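PDB 1XQA: Glyoxalase/Bleomycin resistance protein from Bacillus cereus ATCC 14579, which is of unknown function but binds a magnesium ion and is possibly a glyoxalase, belonging to the glyoxalase/bleomycin resistance/dioxygenase superfamily. Local coordinates for residues 18-21 with 22-26; 56-59 with 60-64; 68-71 with 72-75; 87-90 with 91-94. All coordinates share one frame; numbering follows the deposited sequence.

Contact 1 of 4, residues 18-21 with 22-26; sequences REFL and EKYFG
The Arg18 guanidinium meets Glu22 at its edge, almost exactly in its own plane, while the Phe25 ring receives Phe20 CE2 at its edge. One face of the Tyr24 ring carries the CG of the neighbouring Lys23. Phe20 and Tyr24 meet obliquely, with planes 47° apart and CD1 of Phe20 3.5 Å from CD2 of Tyr24. With its CG anti to the backbone N (chi1 -176°), Phe20 turns its ring toward the C-terminal end of the helix, where its CE2 lies 3.8 Å from Phe25 CE2.

On another side of helix 14-25, an i to i+4 salt bridge joins Arg18 NE to Glu22 OE2 at 2.8 Å. The bond is nearly straight (171°); it reaches OE2 on the syn side, somewhat out of the carboxylate plane, and the two flat groups stand nearly perpendicular. A water bridges Arg18 NH2 and the same OE2, and NH2 also bonds to Cys29 O of the second subunit. The backbone bond from Tyr24 N to Phe20 O, 3.0 Å, is regular, whereas Phe25 N approaches Leu21 O from above the carbonyl plane as the helix runs out before Gly26, whose phi is positive. Phe20, Leu21 and Phe25 all rest on Ile109 of strand 107-112. The helix thus presents aromatic groups to that sheet, while the salt bridge probably steadies the arginine for its bond across the dimer interface.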
loop_
_atom_site.group_PDB
_atom_site.type_symbol
_atom_site.label_atom_id
_atom_site.label_comp_id
_atom_site.label_asym_id
_atom_site.label_seq_id
_atom_site.Cartn_x
_atom_site.Cartn_y
_atom_site.Cartn_z
ATOM N N ARG A 18 3.643 9.463 0.480
ATOM C CA ARG A 18 2.797 8.573 1.302
ATOM C C ARG A 18 2.361 7.312 0.566
ATOM O O ARG A 18 2.476 6.194 1.079
ATOM C CB ARG A 18 1.568 9.329 1.786
ATOM C CG ARG A 18 0.549 8.470 2.521
ATOM C CD ARG A 18 -0.635 9.291 2.927
ATOM N NE ARG A 18 -1.731 8.443 3.383
ATOM C CZ ARG A 18 -2.939 8.892 3.713
ATOM N NH1 ARG A 18 -3.220 10.200 3.657
ATOM N NH2 ARG A 18 -3.863 8.037 4.127
ATOM N N GLU A 19 1.840 7.485 -0.642
ATOM C CA GLU A 19 1.255 6.359 -1.340
ATOM C C GLU A 19 2.339 5.336 -1.739
ATOM O O GLU A 19 2.103 4.134 -1.698
ATOM C CB GLU A 19 0.371 6.838 -2.504
ATOM C CG GLU A 19 1.058 6.988 -3.822
ATOM C CD GLU A 19 0.198 7.700 -4.869
ATOM O OE1 GLU A 19 0.798 8.261 -5.821
ATOM O OE2 GLU A 19 -1.051 7.713 -4.727
ATOM N N PHE A 20 3.528 5.831 -2.078
ATOM C CA PHE A 20 4.684 4.980 -2.383
ATOM C C PHE A 20 5.101 4.169 -1.146
ATOM O O PHE A 20 5.317 2.953 -1.226
ATOM C CB PHE A 20 5.859 5.848 -2.849
ATOM C CG PHE A 20 7.063 5.062 -3.285
ATOM C CD1 PHE A 20 7.084 4.450 -4.540
ATOM C CD2 PHE A 20 8.194 4.953 -2.450
ATOM C CE1 PHE A 20 8.210 3.741 -4.967
ATOM C CE2 PHE A 20 9.329 4.238 -2.873
ATOM C CZ PHE A 20 9.326 3.629 -4.141
ATOM N N LEU A 21 5.172 4.843 0.008
ATOM C CA LEU A 21 5.576 4.178 1.256
ATOM C C LEU A 21 4.547 3.144 1.709
ATOM O O LEU A 21 4.908 2.073 2.228
ATOM C CB LEU A 21 5.863 5.211 2.352
ATOM C CG LEU A 21 7.123 6.041 2.135
ATOM C CD1 LEU A 21 7.077 7.288 3.040
ATOM C CD2 LEU A 21 8.416 5.213 2.343
ATOM N N GLU A 22 3.271 3.452 1.489
ATOM C CA GLU A 22 2.195 2.487 1.752
ATOM C C GLU A 22 2.276 1.271 0.856
ATOM O O GLU A 22 2.255 0.143 1.338
ATOM C CB GLU A 22 0.824 3.143 1.611
ATOM C CG GLU A 22 0.567 4.123 2.736
ATOM C CD GLU A 22 -0.618 5.030 2.491
ATOM O OE1 GLU A 22 -1.129 5.085 1.354
ATOM O OE2 GLU A 22 -1.012 5.719 3.445
ATOM N N LYS A 23 2.393 1.501 -0.445
ATOM C CA LYS A 23 2.379 0.410 -1.410
ATOM C C LYS A 23 3.575 -0.529 -1.282
ATOM O O LYS A 23 3.403 -1.755 -1.211
ATOM C CB LYS A 23 2.317 0.969 -2.830
ATOM C CG LYS A 23 2.098 -0.127 -3.882
ATOM C CD LYS A 23 1.846 0.456 -5.233
ATOM C CE LYS A 23 1.674 -0.662 -6.237
ATOM N NZ LYS A 23 1.151 -0.155 -7.549
ATOM N N TYR A 24 4.778 0.038 -1.237
ATOM C CA TYR A 24 6.001 -0.778 -1.317
ATOM C C TYR A 24 6.626 -1.148 0.035
ATOM O O TYR A 24 7.338 -2.158 0.149
ATOM C CB TYR A 24 7.027 -0.114 -2.252
ATOM C CG TYR A 24 6.496 -0.028 -3.659
ATOM C CD1 TYR A 24 6.467 -1.163 -4.482
ATOM C CD2 TYR A 24 5.962 1.159 -4.153
ATOM C CE1 TYR A 24 5.933 -1.102 -5.761
ATOM C CE2 TYR A 24 5.432 1.230 -5.451
ATOM C CZ TYR A 24 5.428 0.091 -6.241
ATOM O OH TYR A 24 4.899 0.170 -7.507
ATOM N N PHE A 25 6.357 -0.351 1.067
ATOM C CA PHE A 25 7.041 -0.582 2.336
ATOM C C PHE A 25 6.102 -0.830 3.502
ATOM O O PHE A 25 6.532 -1.001 4.638
ATOM C CB PHE A 25 8.074 0.512 2.595
ATOM C CG PHE A 25 9.142 0.543 1.559
ATOM C CD1 PHE A 25 10.168 -0.400 1.591
ATOM C CD2 PHE A 25 9.070 1.431 0.490
ATOM C CE1 PHE A 25 11.137 -0.423 0.599
ATOM C CE2 PHE A 25 10.039 1.412 -0.511
ATOM C CZ PHE A 25 11.074 0.486 -0.448
ATOM N N GLY A 26 4.814 -0.891 3.205
ATOM C CA GLY A 26 3.826 -1.284 4.206
ATOM C C GLY A 26 3.633 -0.322 5.366
ATOM O O GLY A 26 3.096 -0.712 6.401
HETATM O O HOH W 1 -4.055 5.252 2.938
#

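Contact 2 of 4, residues 56-59 with 60-64; sequences VQYP and KTFHV. With MG (magnesium ion), chain C.
Tyr58 and Phe62 reach each other from different first torsions: Tyr58 CG lies anti to its carbonyl carbon (chi1 -74°), whereas Phe62 CG lies anti to its backbone N (chi1 171°). Across the intervening turn, these settings lay the two side chains alongside one another, pointing the same way. The ring planes are only 16° apart but slid past each other, with little overlap and centroids separated by 4.7 Å. Contact is made by CD1 of Tyr58, which sits over one face of the Phe62 ring toward its rim, 3.5 Å from Phe62 CD2.

Between the rings the chain makes a type I beta turn from Pro59 to Phe62, consistent with this spacing. Its closing bond runs from Phe62 N to Pro59 O, 3.0 Å, with the donor well above the carbonyl plane. Pro59 also packs through CD against CB of Phe62, 4.1 Å away. The Lys60 chain folds back on the proline, bringing its CE to 3.4 Å from Pro59 CA. Beyond the rings, the Tyr58 hydroxyl bonds to Thr10 O, and both Tyr58 and Phe62 rest on Leu9 of strand 6-11.

His63, next in the chain, turns away from the aromatic pair and binds magnesium through NE2 at 2.2 Å. Two waters also coordinate the ion, and Glu110 belongs to the same site. The His63 ring meets Tyr100 edge-to-face. Apolar contacts and one backbone bond therefore shape the turn leading into the metal ligand, while the imidazole NE2 and Glu110 hold the magnesium ion together with the waters.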
loop_
_atom_site.group_PDB
_atom_site.type_symbol
_atom_site.label_atom_id
_atom_site.label_comp_id
_atom_site.label_asym_id
_atom_site.label_seq_id
_atom_site.Cartn_x
_atom_site.Cartn_y
_atom_site.Cartn_z
ATOM N N VAL A 56 13.067 21.173 -2.465
ATOM C CA VAL A 56 13.597 20.126 -1.627
ATOM C C VAL A 56 14.760 19.400 -2.299
ATOM O O VAL A 56 14.615 18.846 -3.390
ATOM C CB VAL A 56 12.488 19.120 -1.272
ATOM C CG1 VAL A 56 13.083 17.899 -0.596
ATOM C CG2 VAL A 56 11.443 19.796 -0.377
ATOM N N GLN A 57 15.919 19.422 -1.645
ATOM C CA GLN A 57 17.077 18.681 -2.120
ATOM C C GLN A 57 17.857 18.065 -0.961
ATOM O O GLN A 57 18.067 18.706 0.062
ATOM C CB GLN A 57 17.993 19.550 -2.994
ATOM C CG GLN A 57 18.823 18.707 -3.976
ATOM C CD GLN A 57 18.069 17.447 -4.451
ATOM O OE1 GLN A 57 18.281 16.338 -3.928
ATOM N NE2 GLN A 57 17.159 17.624 -5.420
ATOM N N TYR A 58 18.243 16.801 -1.114
ATOM C CA TYR A 58 19.060 16.125 -0.103
ATOM C C TYR A 58 20.489 15.906 -0.589
ATOM O O TYR A 58 20.720 15.832 -1.796
ATOM C CB TYR A 58 18.419 14.789 0.287
ATOM C CG TYR A 58 17.205 14.972 1.144
ATOM C CD1 TYR A 58 17.328 15.078 2.536
ATOM C CD2 TYR A 58 15.931 15.068 0.571
ATOM C CE1 TYR A 58 16.211 15.253 3.325
ATOM C CE2 TYR A 58 14.808 15.244 1.355
ATOM C CZ TYR A 58 14.958 15.347 2.729
ATOM O OH TYR A 58 13.862 15.532 3.530
ATOM N N PRO A 59 21.460 15.813 0.344
ATOM C CA PRO A 59 22.801 15.449 -0.085
ATOM C C PRO A 59 22.735 14.145 -0.864
ATOM O O PRO A 59 21.874 13.303 -0.594
ATOM C CB PRO A 59 23.577 15.264 1.233
ATOM C CG PRO A 59 22.845 16.063 2.235
ATOM C CD PRO A 59 21.379 16.051 1.800
ATOM N N LYS A 60 23.636 14.004 -1.830
ATOM C CA LYS A 60 23.607 12.907 -2.799
ATOM C C LYS A 60 23.636 11.530 -2.142
ATOM O O LYS A 60 22.941 10.614 -2.578
ATOM C CB LYS A 60 24.758 13.061 -3.801
ATOM C CG LYS A 60 25.884 13.984 -3.323
ATOM C CD LYS A 60 25.642 15.478 -3.647
ATOM C CE LYS A 60 25.077 16.310 -2.474
ATOM N NZ LYS A 60 25.979 16.432 -1.266
ATOM N N THR A 61 24.390 11.401 -1.058
ATOM C CA THR A 61 24.474 10.108 -0.368
ATOM C C THR A 61 23.455 9.913 0.766
ATOM O O THR A 61 23.484 8.880 1.429
ATOM C CB THR A 61 25.891 9.838 0.154
ATOM O OG1 THR A 61 26.302 10.922 1.005
ATOM C CG2 THR A 61 26.851 9.718 -1.003
ATOM N N PHE A 62 22.564 10.886 0.987
ATOM C CA PHE A 62 21.518 10.706 2.002
ATOM C C PHE A 62 20.558 9.594 1.579
ATOM O O PHE A 62 20.149 9.531 0.420
ATOM C CB PHE A 62 20.735 12.002 2.277
ATOM C CG PHE A 62 19.517 11.796 3.159
ATOM C CD1 PHE A 62 19.652 11.718 4.542
ATOM C CD2 PHE A 62 18.241 11.653 2.597
ATOM C CE1 PHE A 62 18.541 11.509 5.361
ATOM C CE2 PHE A 62 17.107 11.437 3.408
ATOM C CZ PHE A 62 17.257 11.367 4.789
ATOM N N HIS A 63 20.208 8.707 2.507
ATOM C CA HIS A 63 19.137 7.741 2.242
ATOM C C HIS A 63 18.497 7.202 3.516
ATOM O O HIS A 63 19.070 7.299 4.609
ATOM C CB HIS A 63 19.579 6.591 1.304
ATOM C CG HIS A 63 20.840 5.892 1.720
ATOM N ND1 HIS A 63 22.076 6.245 1.226
ATOM C CD2 HIS A 63 21.052 4.838 2.543
ATOM C CE1 HIS A 63 22.999 5.449 1.738
ATOM N NE2 HIS A 63 22.403 4.586 2.541
ATOM N N VAL A 64 17.300 6.655 3.345
ATOM C CA VAL A 64 16.556 5.985 4.402
ATOM C C VAL A 64 16.493 4.496 4.098
ATOM O O VAL A 64 16.097 4.107 2.992
ATOM C CB VAL A 64 15.112 6.545 4.492
ATOM C CG1 VAL A 64 14.374 5.913 5.661
ATOM C CG2 VAL A 64 15.154 8.056 4.670
HETATM MG MG MG C . 23.043 2.905 3.836
HETATM O O HOH W 2 23.887 2.158 2.050
HETATM O O HOH W 3 25.121 4.019 4.530
#

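Contact 3 of 4, residues 68-71 with 72-75; sequences QESE and EQVD
Ser70 OG accepts the backbone N-H of Gln73 at 3.2 Å with an angle of 150°, the capping bond at the start of helix 71-83. The serine hydroxyl lies between its own backbone N and carbonyl carbon (chi1 70°), which swings it over the first turn. A water 2.8 Å from Ser70 OG adds a second polar partner and gives a weak, long bond to Gln73 OE1. The same Gln73 N-H also leans weakly on Ser70 O, which takes a second weak bond from Val74 N. One residue on, the Asp75 N to Glu71 O bond, 3.0 Å, is already of regular helical form.

Around these polar groups the aliphatic parts close in. CG of Gln73 passes 3.3 Å from Ser70 OG, so the glutamine stem lies against the capping hydroxyl. Gln68, bent at chi2, touches CG2 of Val74 through CB and CG, each 3.8 Å away, and crosses the Gln73 side chain at about a right angle. Its amide NE2 bonds back to Phe66 O in the preceding strand. Val74 also packs on Tyr97 and Phe99 of strand 97-103, and Asp75 OD1 bonds to Tyr97 OH. The whole is a serine N-cap, at the passage from strand 64-67 into the helix of a beta-alpha unit in the second half of this glyoxalase-family fold.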
loop_
_atom_site.group_PDB
_atom_site.type_symbol
_atom_site.label_atom_id
_atom_site.label_comp_id
_atom_site.label_asym_id
_atom_site.label_seq_id
_atom_site.Cartn_x
_atom_site.Cartn_y
_atom_site.Cartn_z
ATOM N N GLN A 68 15.369 -6.005 5.154
ATOM C CA GLN A 68 14.444 -7.093 4.860
ATOM C C GLN A 68 14.878 -8.368 5.557
ATOM O O GLN A 68 16.037 -8.511 5.936
ATOM C CB GLN A 68 14.352 -7.336 3.347
ATOM C CG GLN A 68 13.908 -6.115 2.555
ATOM C CD GLN A 68 12.536 -5.618 2.964
ATOM O OE1 GLN A 68 11.589 -6.397 3.079
ATOM N NE2 GLN A 68 12.421 -4.317 3.184
ATOM N N GLU A 69 13.938 -9.292 5.716
ATOM C CA GLU A 69 14.190 -10.527 6.448
ATOM C C GLU A 69 15.034 -11.509 5.647
ATOM O O GLU A 69 15.655 -12.407 6.221
ATOM C CB GLU A 69 12.861 -11.170 6.851
ATOM C CG GLU A 69 12.936 -12.034 8.098
ATOM C CD GLU A 69 13.402 -11.257 9.319
ATOM O OE1 GLU A 69 12.984 -10.083 9.480
ATOM O OE2 GLU A 69 14.186 -11.825 10.116
ATOM N N SER A 70 15.052 -11.342 4.325
ATOM C CA SER A 70 15.778 -12.249 3.432
ATOM C C SER A 70 16.183 -11.574 2.126
ATOM O O SER A 70 15.632 -10.541 1.751
ATOM C CB SER A 70 14.918 -13.472 3.113
ATOM O OG SER A 70 13.826 -13.105 2.287
ATOM N N GLU A 71 17.121 -12.188 1.416
ATOM C CA GLU A 71 17.519 -11.707 0.098
ATOM C C GLU A 71 16.410 -11.897 -0.946
ATOM O O GLU A 71 16.291 -11.106 -1.884
ATOM C CB GLU A 71 18.824 -12.375 -0.337
ATOM C CG GLU A 71 20.007 -12.019 0.579
ATOM C CD GLU A 71 21.368 -12.358 -0.021
ATOM O OE1 GLU A 71 21.411 -12.932 -1.131
ATOM O OE2 GLU A 71 22.392 -12.042 0.624
ATOM N N GLU A 72 15.580 -12.924 -0.768
ATOM C CA GLU A 72 14.418 -13.140 -1.637
ATOM C C GLU A 72 13.430 -11.971 -1.542
ATOM O O GLU A 72 12.843 -11.565 -2.545
ATOM C CB GLU A 72 13.734 -14.469 -1.296
ATOM C CG GLU A 72 12.426 -14.757 -2.041
ATOM C CD GLU A 72 12.104 -16.254 -2.117
ATOM O OE1 GLU A 72 13.033 -17.085 -1.951
ATOM O OE2 GLU A 72 10.922 -16.610 -2.362
ATOM N N GLN A 73 13.269 -11.426 -0.341
ATOM C CA GLN A 73 12.380 -10.277 -0.129
ATOM C C GLN A 73 12.918 -8.996 -0.764
ATOM O O GLN A 73 12.142 -8.182 -1.279
ATOM C CB GLN A 73 12.079 -10.083 1.361
ATOM C CG GLN A 73 11.192 -11.203 1.939
ATOM C CD GLN A 73 9.903 -11.418 1.135
ATOM O OE1 GLN A 73 9.657 -12.514 0.617
ATOM N NE2 GLN A 73 9.088 -10.364 1.010
ATOM N N VAL A 74 14.241 -8.834 -0.741
ATOM C CA VAL A 74 14.892 -7.728 -1.435
ATOM C C VAL A 74 14.605 -7.829 -2.929
ATOM O O VAL A 74 14.226 -6.831 -3.556
ATOM C CB VAL A 74 16.434 -7.655 -1.155
ATOM C CG1 VAL A 74 17.094 -6.513 -1.953
ATOM C CG2 VAL A 74 16.690 -7.475 0.353
ATOM N N ASP A 75 14.784 -9.027 -3.484
ATOM C CA ASP A 75 14.533 -9.290 -4.900
ATOM C C ASP A 75 13.093 -8.949 -5.292
ATOM O O ASP A 75 12.854 -8.378 -6.364
ATOM C CB ASP A 75 14.823 -10.764 -5.239
ATOM C CG ASP A 75 16.304 -11.062 -5.389
ATOM O OD1 ASP A 75 17.099 -10.116 -5.524
ATOM O OD2 ASP A 75 16.677 -12.267 -5.389
HETATM O O HOH W 4 11.863 -15.003 1.706
#

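Contact 4 of 4, residues 87-90 with 91-94; sequences LVEP and PKHA
Glu89 OE1 and Lys92 NZ form a salt bridge of 3.2 Å over the intervening Pro90-Pro91 pair. The ammonium comes to the carboxylate from above its plane, 44° out of it, and the two side chains cross at about a right angle. Lys92 NZ also stands 3.5 Å from Pro90 O, while CE of the lysine lies 3.6 Å from that same oxygen. The Pro90 ring runs alongside the lysine chain and points the same way, its CD 4.0 Å from NZ.

Opposite habits of the two chains make the meeting possible. Glu89 sets CG between its backbone N and carbonyl carbon (chi1 64°) and then runs out extended, whereas Lys92 bends at chi2, chi3 and chi4 and doubles back alongside Pro90. The two prolines also touch one another, CB of Pro90 lying 3.6 Å from CD of Pro91. Their rings limit rotation about N-CA, and with extended backbone on both residues they hold a fairly rigid spacer between acid and base. Since Glu89, Pro90 and Lys92 are all exposed, the ion pair is probably weakened by solvent.

Farther out, Glu89 O accepts a bond from Asn78 ND2 of helix 71-83, which fixes the backbone just ahead of the prolines. Pro91 faces inward, packing on Asn78 of that helix and on Tyr97 and Phe99 of strand 97-103. Lys92 pairs through its backbone with Thr98, so the segment leads from the loop after helix 71-83 into strand 92-93, at the outer edge of its sheet.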
loop_
_atom_site.group_PDB
_atom_site.type_symbol
_atom_site.label_atom_id
_atom_site.label_comp_id
_atom_site.label_asym_id
_atom_site.label_seq_id
_atom_site.Cartn_x
_atom_site.Cartn_y
_atom_site.Cartn_z
ATOM N N LEU A 87 12.928 3.103 -11.780
ATOM C CA LEU A 87 14.230 2.759 -12.322
ATOM C C LEU A 87 15.127 2.204 -11.216
ATOM O O LEU A 87 15.604 2.912 -10.327
ATOM C CB LEU A 87 14.832 3.959 -13.058
ATOM C CG LEU A 87 13.894 4.699 -14.028
ATOM C CD1 LEU A 87 14.643 5.835 -14.730
ATOM C CD2 LEU A 87 13.220 3.786 -15.074
ATOM N N VAL A 88 15.295 0.896 -11.229
ATOM C CA VAL A 88 16.114 0.255 -10.224
ATOM C C VAL A 88 17.052 -0.677 -10.950
ATOM O O VAL A 88 16.705 -1.209 -12.013
ATOM C CB VAL A 88 15.263 -0.532 -9.183
ATOM C CG1 VAL A 88 14.493 0.426 -8.270
ATOM C CG2 VAL A 88 14.303 -1.495 -9.869
ATOM N N GLU A 89 18.249 -0.840 -10.400
ATOM C CA GLU A 89 19.154 -1.865 -10.880
ATOM C C GLU A 89 18.997 -3.079 -9.962
ATOM O O GLU A 89 18.402 -2.958 -8.881
ATOM C CB GLU A 89 20.602 -1.344 -10.967
ATOM C CG GLU A 89 21.268 -0.938 -9.660
ATOM C CD GLU A 89 22.756 -0.576 -9.826
ATOM O OE1 GLU A 89 23.620 -1.381 -9.401
ATOM O OE2 GLU A 89 23.059 0.509 -10.382
ATOM N N PRO A 90 19.484 -4.258 -10.395
ATOM C CA PRO A 90 19.404 -5.408 -9.501
ATOM C C PRO A 90 20.149 -5.154 -8.191
ATOM O O PRO A 90 21.064 -4.327 -8.159
ATOM C CB PRO A 90 20.102 -6.515 -10.292
ATOM C CG PRO A 90 19.965 -6.102 -11.709
ATOM C CD PRO A 90 20.100 -4.613 -11.683
ATOM N N PRO A 91 19.761 -5.859 -7.107
ATOM C CA PRO A 91 20.502 -5.694 -5.854
ATOM C C PRO A 91 21.934 -6.213 -5.980
ATOM O O PRO A 91 22.201 -7.135 -6.754
ATOM C CB PRO A 91 19.714 -6.555 -4.857
ATOM C CG PRO A 91 18.364 -6.772 -5.499
ATOM C CD PRO A 91 18.657 -6.823 -6.967
ATOM N N LYS A 92 22.847 -5.617 -5.220
ATOM C CA LYS A 92 24.252 -6.043 -5.250
ATOM C C LYS A 92 24.727 -6.487 -3.865
ATOM O O LYS A 92 24.271 -5.971 -2.851
ATOM C CB LYS A 92 25.140 -4.916 -5.804
ATOM C CG LYS A 92 24.691 -4.368 -7.175
ATOM C CD LYS A 92 25.266 -5.186 -8.341
ATOM C CE LYS A 92 24.211 -5.509 -9.411
ATOM N NZ LYS A 92 23.841 -4.386 -10.321
ATOM N N HIS A 93 25.642 -7.454 -3.836
ATOM C CA HIS A 93 26.270 -7.911 -2.588
ATOM C C HIS A 93 27.451 -7.025 -2.204
ATOM O O HIS A 93 28.566 -7.227 -2.681
ATOM C CB HIS A 93 26.760 -9.353 -2.731
ATOM C CG HIS A 93 25.663 -10.366 -2.798
ATOM N ND1 HIS A 93 25.148 -10.826 -3.990
ATOM C CD2 HIS A 93 24.985 -11.014 -1.818
ATOM C CE1 HIS A 93 24.203 -11.717 -3.743
ATOM N NE2 HIS A 93 24.084 -11.850 -2.434
ATOM N N ALA A 94 27.218 -6.058 -1.326
ATOM C CA ALA A 94 28.274 -5.122 -0.930
ATOM C C ALA A 94 28.683 -5.268 0.535
ATOM O O ALA A 94 28.477 -6.315 1.154
ATOM C CB ALA A 94 27.840 -3.682 -1.224
#

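All four contacts are local and follow one another in series; none encloses or crosses another. Contact 1 occupies the last turns of helix 14-25, which lies against strands of both sheets. Contact 2 turns the loop between strands 47-52 and 64-67, linking the two halves of the fold and delivering a metal ligand; its centre is about 19 Å from that of contact 1. Strand 64-67 then leads to contact 3, the start of helix 71-83, and contact 4 follows in the loop beyond that helix. Contacts 3 and 4 touch directly: Glu71 OE1 lies 3.2 Å from His93 NE2, and Val74 and Asp75 pack on Pro91, tying the helix start to edge strand 92-93.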